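Local structure of hypothetical protein ST1625 (1WY6) at residues Lys15-Leu18 and Asp24-Val27; Arg56-Val61 and Val81-Ile86. The protein is of unknown function but folds as an all-helical repeat protein from a hyperthermophilic archaeon. All coordinates share one frame; numbering follows the deposited sequence.

In the fold
Both contacts pack helix on helix in a chain without strands, and they follow one another along it, contact 1 closing before contact 2 opens. Contact 1 (15-18 with 24-27) joins neighbouring helices toward one end of the chain, about 20 Å from its centre, and has a partly exposed edge at Phe17 and Glu25; contact 2 (56-61 with 81-86) lies near the middle, about 7 Å from that centre, and joins helices separated by a longer connection. No helix is common to the two, yet they touch where Leu18 packs on Tyr57 and Val61. Both set a phenylalanine beside a glycine, but contact 1 adds a CH-pi contact from Glu25 and contact 2 a methionine against a disulfide cysteine.

Contact 1: residues Lys15-Leu18 and Asp24-Val27; sequences KKFL and DEGV
The ring of Phe17 lies broadside to Glu25, whose CB sits over the ring centre, 3.7 Å from the centroid and only 9° off the ring normal, a CH-pi contact with all six ring carbons at similar range. The two side chains cross at about a right angle. With Glu25 CG anti to its own carbonyl carbon (chi1 -72°) and the chain bent again at chi2, the carboxylate is led away from the facing helix, and the CB methylene makes the closest contact with the ring. Beside this pair the backbones come close: Phe17 CA and Gly26 CA are 5.1 Å apart, and Phe17 CB rests 3.6 Å from Gly26 N. A beta carbon on Gly26 would run into Leu18 CG, and the bare glycine instead lets Leu18 CD2 settle 3.9 Å from Gly26 CA. The same methyl reaches Val27 CG2 at 4.3 Å, on the buried side, where Leu18 also meets Leu49 and Val27 meets Ile65. No hydrogen bond crosses the contact. Gly26 allows the close approach here of two successive helices, 7-19 and 23-36, which, packed across a short turn, form the helical hairpin characteristic of helical repeat proteins.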
ATOM      1  N   LYS A  15      13.802  -6.926 -11.386  1.00 14.93           N
ATOM      2  CA  LYS A  15      13.092  -5.656 -11.269  1.00 12.27           C
ATOM      3  C   LYS A  15      12.589  -5.154 -12.621  1.00 13.05           C
ATOM      4  O   LYS A  15      11.417  -4.837 -12.764  1.00 11.89           O
ATOM      5  CB  LYS A  15      13.993  -4.596 -10.631  1.00 13.03           C
ATOM      6  CG  LYS A  15      13.301  -3.256 -10.400  1.00 10.17           C
ATOM      7  CD  LYS A  15      14.270  -2.210  -9.865  1.00  7.62           C
ATOM      8  CE  LYS A  15      13.571  -0.865  -9.660  1.00 14.43           C
ATOM      9  NZ  LYS A  15      14.469   0.161  -9.045  1.00 14.59           N
ATOM     10  N   LYS A  16      13.472  -5.089 -13.613  1.00 12.63           N
ATOM     11  CA  LYS A  16      13.077  -4.622 -14.938  1.00 12.87           C
ATOM     12  C   LYS A  16      11.910  -5.424 -15.525  1.00 11.01           C
ATOM     13  O   LYS A  16      10.971  -4.843 -16.066  1.00  8.34           O
ATOM     14  CB  LYS A  16      14.272  -4.659 -15.883  1.00 13.06           C
ATOM     15  CG  LYS A  16      14.072  -3.835 -17.146  1.00 17.62           C
ATOM     16  CD  LYS A  16      15.405  -3.545 -17.825  1.00 29.17           C
ATOM     17  CE  LYS A  16      16.199  -4.821 -18.050  1.00 31.87           C
ATOM     18  NZ  LYS A  16      17.566  -4.553 -18.576  1.00 37.41           N
ATOM     19  N   PHE A  17      11.966  -6.753 -15.429  1.00 11.39           N
ATOM     20  CA  PHE A  17      10.877  -7.591 -15.932  1.00 11.65           C
ATOM     21  C   PHE A  17       9.566  -7.134 -15.284  1.00 10.55           C
ATOM     22  O   PHE A  17       8.582  -6.842 -15.967  1.00  9.51           O
ATOM     23  CB  PHE A  17      11.097  -9.066 -15.562  1.00 13.13           C
ATOM     24  CG  PHE A  17      11.994  -9.822 -16.507  1.00 13.40           C
ATOM     25  CD1 PHE A  17      11.773  -9.791 -17.880  1.00 19.52           C
ATOM     26  CD2 PHE A  17      13.038 -10.603 -16.013  1.00 18.75           C
ATOM     27  CE1 PHE A  17      12.583 -10.528 -18.755  1.00 17.59           C
ATOM     28  CE2 PHE A  17      13.855 -11.344 -16.876  1.00 21.47           C
ATOM     29  CZ  PHE A  17      13.629 -11.307 -18.247  1.00 19.35           C
ATOM     30  N   LEU A  18       9.566  -7.093 -13.954  1.00 11.06           N
ATOM     31  CA  LEU A  18       8.385  -6.699 -13.186  1.00 14.19           C
ATOM     32  C   LEU A  18       7.854  -5.327 -13.582  1.00 14.67           C
ATOM     33  O   LEU A  18       6.666  -5.185 -13.851  1.00 15.15           O
ATOM     34  CB  LEU A  18       8.690  -6.729 -11.686  1.00 14.37           C
ATOM     35  CG  LEU A  18       9.104  -8.104 -11.143  1.00 14.26           C
ATOM     36  CD1 LEU A  18       9.473  -8.005  -9.671  1.00  8.14           C
ATOM     37  CD2 LEU A  18       7.959  -9.085 -11.352  1.00 11.37           C
ATOM     38  N   ASP A  24       5.863 -13.286 -14.360  1.00 15.09           N
ATOM     39  CA  ASP A  24       6.393 -14.635 -14.154  1.00 18.14           C
ATOM     40  C   ASP A  24       7.910 -14.666 -14.245  1.00 17.05           C
ATOM     41  O   ASP A  24       8.580 -15.309 -13.440  1.00 12.84           O
ATOM     42  CB  ASP A  24       5.827 -15.612 -15.192  1.00 20.04           C
ATOM     43  CG  ASP A  24       4.316 -15.712 -15.140  1.00 30.42           C
ATOM     44  OD1 ASP A  24       3.770 -16.128 -14.099  1.00 31.04           O
ATOM     45  OD2 ASP A  24       3.670 -15.376 -16.148  1.00 39.21           O
ATOM     46  N   GLU A  25       8.441 -13.978 -15.247  1.00 15.75           N
ATOM     47  CA  GLU A  25       9.876 -13.925 -15.456  1.00 15.73           C
ATOM     48  C   GLU A  25      10.580 -13.329 -14.235  1.00 13.36           C
ATOM     49  O   GLU A  25      11.488 -13.944 -13.663  1.00 14.70           O
ATOM     50  CB  GLU A  25      10.194 -13.087 -16.703  1.00 16.47           C
ATOM     51  CG  GLU A  25       9.854 -13.727 -18.053  1.00 18.81           C
ATOM     52  CD  GLU A  25       8.368 -13.693 -18.397  1.00 24.00           C
ATOM     53  OE1 GLU A  25       7.620 -12.873 -17.817  1.00 21.61           O
ATOM     54  OE2 GLU A  25       7.951 -14.482 -19.272  1.00 19.91           O
ATOM     55  N   GLY A  26      10.163 -12.131 -13.836  1.00 10.83           N
ATOM     56  CA  GLY A  26      10.779 -11.488 -12.687  1.00 11.82           C
ATOM     57  C   GLY A  26      10.603 -12.268 -11.394  1.00 11.96           C
ATOM     58  O   GLY A  26      11.504 -12.297 -10.564  1.00 14.95           O
ATOM     59  N   VAL A  27       9.451 -12.907 -11.215  1.00 13.39           N
ATOM     60  CA  VAL A  27       9.194 -13.686  -9.996  1.00 12.05           C
ATOM     61  C   VAL A  27      10.074 -14.930  -9.921  1.00 12.78           C
ATOM     62  O   VAL A  27      10.558 -15.306  -8.849  1.00 13.16           O
ATOM     63  CB  VAL A  27       7.702 -14.098  -9.908  1.00 11.53           C
ATOM     64  CG1 VAL A  27       7.493 -15.120  -8.793  1.00 10.94           C
ATOM     65  CG2 VAL A  27       6.858 -12.871  -9.636  1.00 11.31           C
TER

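Contact 2: residues Arg56-Val61 and Val81-Ile86; sequences RYMFQV and VECGVI
Helices 56-61 and 81-86 pass at 9.9 Å between axes with their directions 122° apart, and the nearest alpha carbons are those of Met58 and Cys83. Met58 and Phe59 both lean toward Cys83 and receive it between them. Met58 extends with CG anti to the backbone N (chi1 -179°) and chi2 extended as well, which carries SD to 3.5 Å from Cys83 SG; the bend at chi3 then lays the CE methyl against the same sulfur. Phe59 meets the beta carbon instead: its CZ lies 3.7 Å from Cys83 CB, the approach oblique to the ring, while Gly84 N stands near the ring plane at the edge, 3.8 Å from Phe59 CZ. This is packing between successive helices of an all-helical repeat protein, here separated by a longer loop and reinforced covalently, since Cys83 SG is joined in a disulfide to Cys55 at the start of helix 55-65. The bond ties helix 78-86 to the very helix that carries Met58 and Phe59. Replacing Phe59 with an alanine would probably leave Cys83 CB and the Gly84 backbone without their aromatic neighbour and open a gap toward Val94 of helix 92-103 and Asn91, on which the ring also rests.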
ATOM      1  N   ARG A  56      -0.465  -0.896 -12.154  1.00 15.57           N
ATOM      2  CA  ARG A  56      -1.112  -1.954 -12.925  1.00 15.24           C
ATOM      3  C   ARG A  56      -0.566  -3.330 -12.539  1.00 15.34           C
ATOM      4  O   ARG A  56      -1.244  -4.333 -12.733  1.00 12.54           O
ATOM      5  CB  ARG A  56      -0.861  -1.785 -14.428  1.00 17.04           C
ATOM      6  CG  ARG A  56      -1.505  -0.601 -15.122  1.00 19.16           C
ATOM      7  CD  ARG A  56      -1.095  -0.628 -16.595  1.00 17.75           C
ATOM      8  NE  ARG A  56      -1.429  -1.916 -17.204  1.00 22.48           N
ATOM      9  CZ  ARG A  56      -0.884  -2.396 -18.321  1.00 15.30           C
ATOM     10  NH1 ARG A  56       0.040  -1.705 -18.974  1.00 15.65           N
ATOM     11  NH2 ARG A  56      -1.277  -3.572 -18.792  1.00 20.32           N
ATOM     12  N   TYR A  57       0.654  -3.370 -12.003  1.00 14.35           N
ATOM     13  CA  TYR A  57       1.300  -4.640 -11.650  1.00 13.32           C
ATOM     14  C   TYR A  57       1.596  -4.874 -10.171  1.00 11.63           C
ATOM     15  O   TYR A  57       1.693  -6.023  -9.728  1.00 12.19           O
ATOM     16  CB  TYR A  57       2.637  -4.776 -12.399  1.00 15.40           C
ATOM     17  CG  TYR A  57       2.601  -4.447 -13.874  1.00 14.77           C
ATOM     18  CD1 TYR A  57       1.616  -4.977 -14.707  1.00 13.90           C
ATOM     19  CD2 TYR A  57       3.575  -3.622 -14.445  1.00 11.43           C
ATOM     20  CE1 TYR A  57       1.596  -4.694 -16.080  1.00 11.05           C
ATOM     21  CE2 TYR A  57       3.570  -3.335 -15.810  1.00 14.75           C
ATOM     22  CZ  TYR A  57       2.573  -3.873 -16.622  1.00 15.73           C
ATOM     23  OH  TYR A  57       2.542  -3.573 -17.964  1.00 11.55           O
ATOM     24  N   MET A  58       1.769  -3.792  -9.420  1.00 11.58           N
ATOM     25  CA  MET A  58       2.109  -3.884  -8.005  1.00 11.55           C
ATOM     26  C   MET A  58       1.445  -5.024  -7.239  1.00 12.59           C
ATOM     27  O   MET A  58       2.127  -5.839  -6.625  1.00 11.87           O
ATOM     28  CB  MET A  58       1.814  -2.562  -7.292  1.00 11.39           C
ATOM     29  CG  MET A  58       2.165  -2.594  -5.807  1.00 11.76           C
ATOM     30  SD  MET A  58       1.979  -1.010  -4.969  1.00  9.53           S
ATOM     31  CE  MET A  58       3.513  -0.224  -5.404  1.00 17.40           C
ATOM     32  N   PHE A  59       0.123  -5.101  -7.286  1.00 14.64           N
ATOM     33  CA  PHE A  59      -0.578  -6.142  -6.549  1.00 16.06           C
ATOM     34  C   PHE A  59      -0.356  -7.561  -7.065  1.00 16.23           C
ATOM     35  O   PHE A  59      -0.345  -8.502  -6.278  1.00 18.74           O
ATOM     36  CB  PHE A  59      -2.063  -5.782  -6.476  1.00 16.64           C
ATOM     37  CG  PHE A  59      -2.314  -4.454  -5.806  1.00 17.58           C
ATOM     38  CD1 PHE A  59      -3.101  -3.482  -6.416  1.00 17.85           C
ATOM     39  CD2 PHE A  59      -1.714  -4.156  -4.584  1.00 18.05           C
ATOM     40  CE1 PHE A  59      -3.280  -2.228  -5.819  1.00 20.37           C
ATOM     41  CE2 PHE A  59      -1.884  -2.913  -3.981  1.00 17.13           C
ATOM     42  CZ  PHE A  59      -2.668  -1.942  -4.599  1.00 20.72           C
ATOM     43  N   GLN A  60      -0.172  -7.722  -8.373  1.00 15.55           N
ATOM     44  CA  GLN A  60       0.093  -9.047  -8.946  1.00 18.50           C
ATOM     45  C   GLN A  60       1.432  -9.539  -8.394  1.00 17.05           C
ATOM     46  O   GLN A  60       1.609 -10.718  -8.081  1.00 16.51           O
ATOM     47  CB  GLN A  60       0.203  -8.970 -10.470  1.00 18.88           C
ATOM     48  CG  GLN A  60      -1.069  -8.566 -11.200  1.00 26.48           C
ATOM     49  CD  GLN A  60      -0.809  -8.274 -12.674  1.00 37.09           C
ATOM     50  OE1 GLN A  60      -0.116  -9.032 -13.362  1.00 38.47           O
ATOM     51  NE2 GLN A  60      -1.369  -7.173 -13.165  1.00 34.87           N
ATOM     52  N   VAL A  61       2.385  -8.615  -8.302  1.00 16.91           N
ATOM     53  CA  VAL A  61       3.704  -8.938  -7.780  1.00 16.30           C
ATOM     54  C   VAL A  61       3.604  -9.318  -6.311  1.00 13.90           C
ATOM     55  O   VAL A  61       4.119 -10.358  -5.905  1.00 12.73           O
ATOM     56  CB  VAL A  61       4.670  -7.751  -7.901  1.00 16.25           C
ATOM     57  CG1 VAL A  61       5.981  -8.089  -7.208  1.00 17.96           C
ATOM     58  CG2 VAL A  61       4.912  -7.422  -9.375  1.00 18.79           C
ATOM     59  N   VAL A  81      -0.483   2.213  -0.746  1.00 13.58           N
ATOM     60  CA  VAL A  81      -1.782   2.842  -0.551  1.00 12.34           C
ATOM     61  C   VAL A  81      -2.142   3.649  -1.804  1.00 13.94           C
ATOM     62  O   VAL A  81      -3.300   3.665  -2.234  1.00  9.19           O
ATOM     63  CB  VAL A  81      -1.762   3.795   0.653  1.00 11.93           C
ATOM     64  CG1 VAL A  81      -3.162   4.339   0.899  1.00 15.17           C
ATOM     65  CG2 VAL A  81      -1.224   3.073   1.882  1.00  6.13           C
ATOM     66  N   GLU A  82      -1.142   4.320  -2.373  1.00 11.53           N
ATOM     67  CA  GLU A  82      -1.322   5.121  -3.584  1.00 13.07           C
ATOM     68  C   GLU A  82      -1.887   4.276  -4.717  1.00 12.02           C
ATOM     69  O   GLU A  82      -2.742   4.737  -5.470  1.00 10.78           O
ATOM     70  CB  GLU A  82       0.009   5.722  -4.045  1.00 12.85           C
ATOM     71  CG  GLU A  82       0.474   6.941  -3.274  1.00 23.51           C
ATOM     72  CD  GLU A  82      -0.458   8.139  -3.431  1.00 37.96           C
ATOM     73  OE1 GLU A  82      -1.191   8.208  -4.448  1.00 34.50           O
ATOM     74  OE2 GLU A  82      -0.446   9.023  -2.541  1.00 38.36           O
ATOM     75  N   CYS A  83      -1.390   3.050  -4.863  1.00 14.81           N
ATOM     76  CA  CYS A  83      -1.901   2.171  -5.913  1.00 13.47           C
ATOM     77  C   CYS A  83      -3.320   1.738  -5.569  1.00 14.36           C
ATOM     78  O   CYS A  83      -4.120   1.440  -6.447  1.00 12.60           O
ATOM     79  CB  CYS A  83      -0.995   0.959  -6.092  1.00 15.66           C
ATOM     80  SG  CYS A  83       0.483   1.316  -7.095  1.00 14.13           S
ATOM     81  N   GLY A  84      -3.633   1.701  -4.282  1.00 17.17           N
ATOM     82  CA  GLY A  84      -4.984   1.352  -3.890  1.00 16.92           C
ATOM     83  C   GLY A  84      -5.901   2.467  -4.369  1.00 18.79           C
ATOM     84  O   GLY A  84      -6.958   2.214  -4.947  1.00 20.25           O
ATOM     85  N   VAL A  85      -5.482   3.710  -4.148  1.00 20.64           N
ATOM     86  CA  VAL A  85      -6.269   4.870  -4.565  1.00 22.29           C
ATOM     87  C   VAL A  85      -6.339   5.020  -6.087  1.00 22.96           C
ATOM     88  O   VAL A  85      -7.406   5.272  -6.635  1.00 23.92           O
ATOM     89  CB  VAL A  85      -5.710   6.185  -3.951  1.00 23.54           C
ATOM     90  CG1 VAL A  85      -6.502   7.398  -4.467  1.00 22.75           C
ATOM     91  CG2 VAL A  85      -5.806   6.126  -2.430  1.00 22.32           C
ATOM     92  N   ILE A  86      -5.205   4.872  -6.770  1.00 22.38           N
ATOM     93  CA  ILE A  86      -5.187   5.001  -8.225  1.00 21.56           C
ATOM     94  C   ILE A  86      -6.057   3.913  -8.841  1.00 20.35           C
ATOM     95  O   ILE A  86      -6.836   4.169  -9.755  1.00 21.90           O
ATOM     96  CB  ILE A  86      -3.754   4.881  -8.785  1.00 23.09           C
ATOM     97  CG1 ILE A  86      -2.884   6.013  -8.227  1.00 27.39           C
ATOM     98  CG2 ILE A  86      -3.785   4.937 -10.312  1.00 23.20           C
ATOM     99  CD1 ILE A  86      -1.449   5.996  -8.723  1.00 30.76           C
TER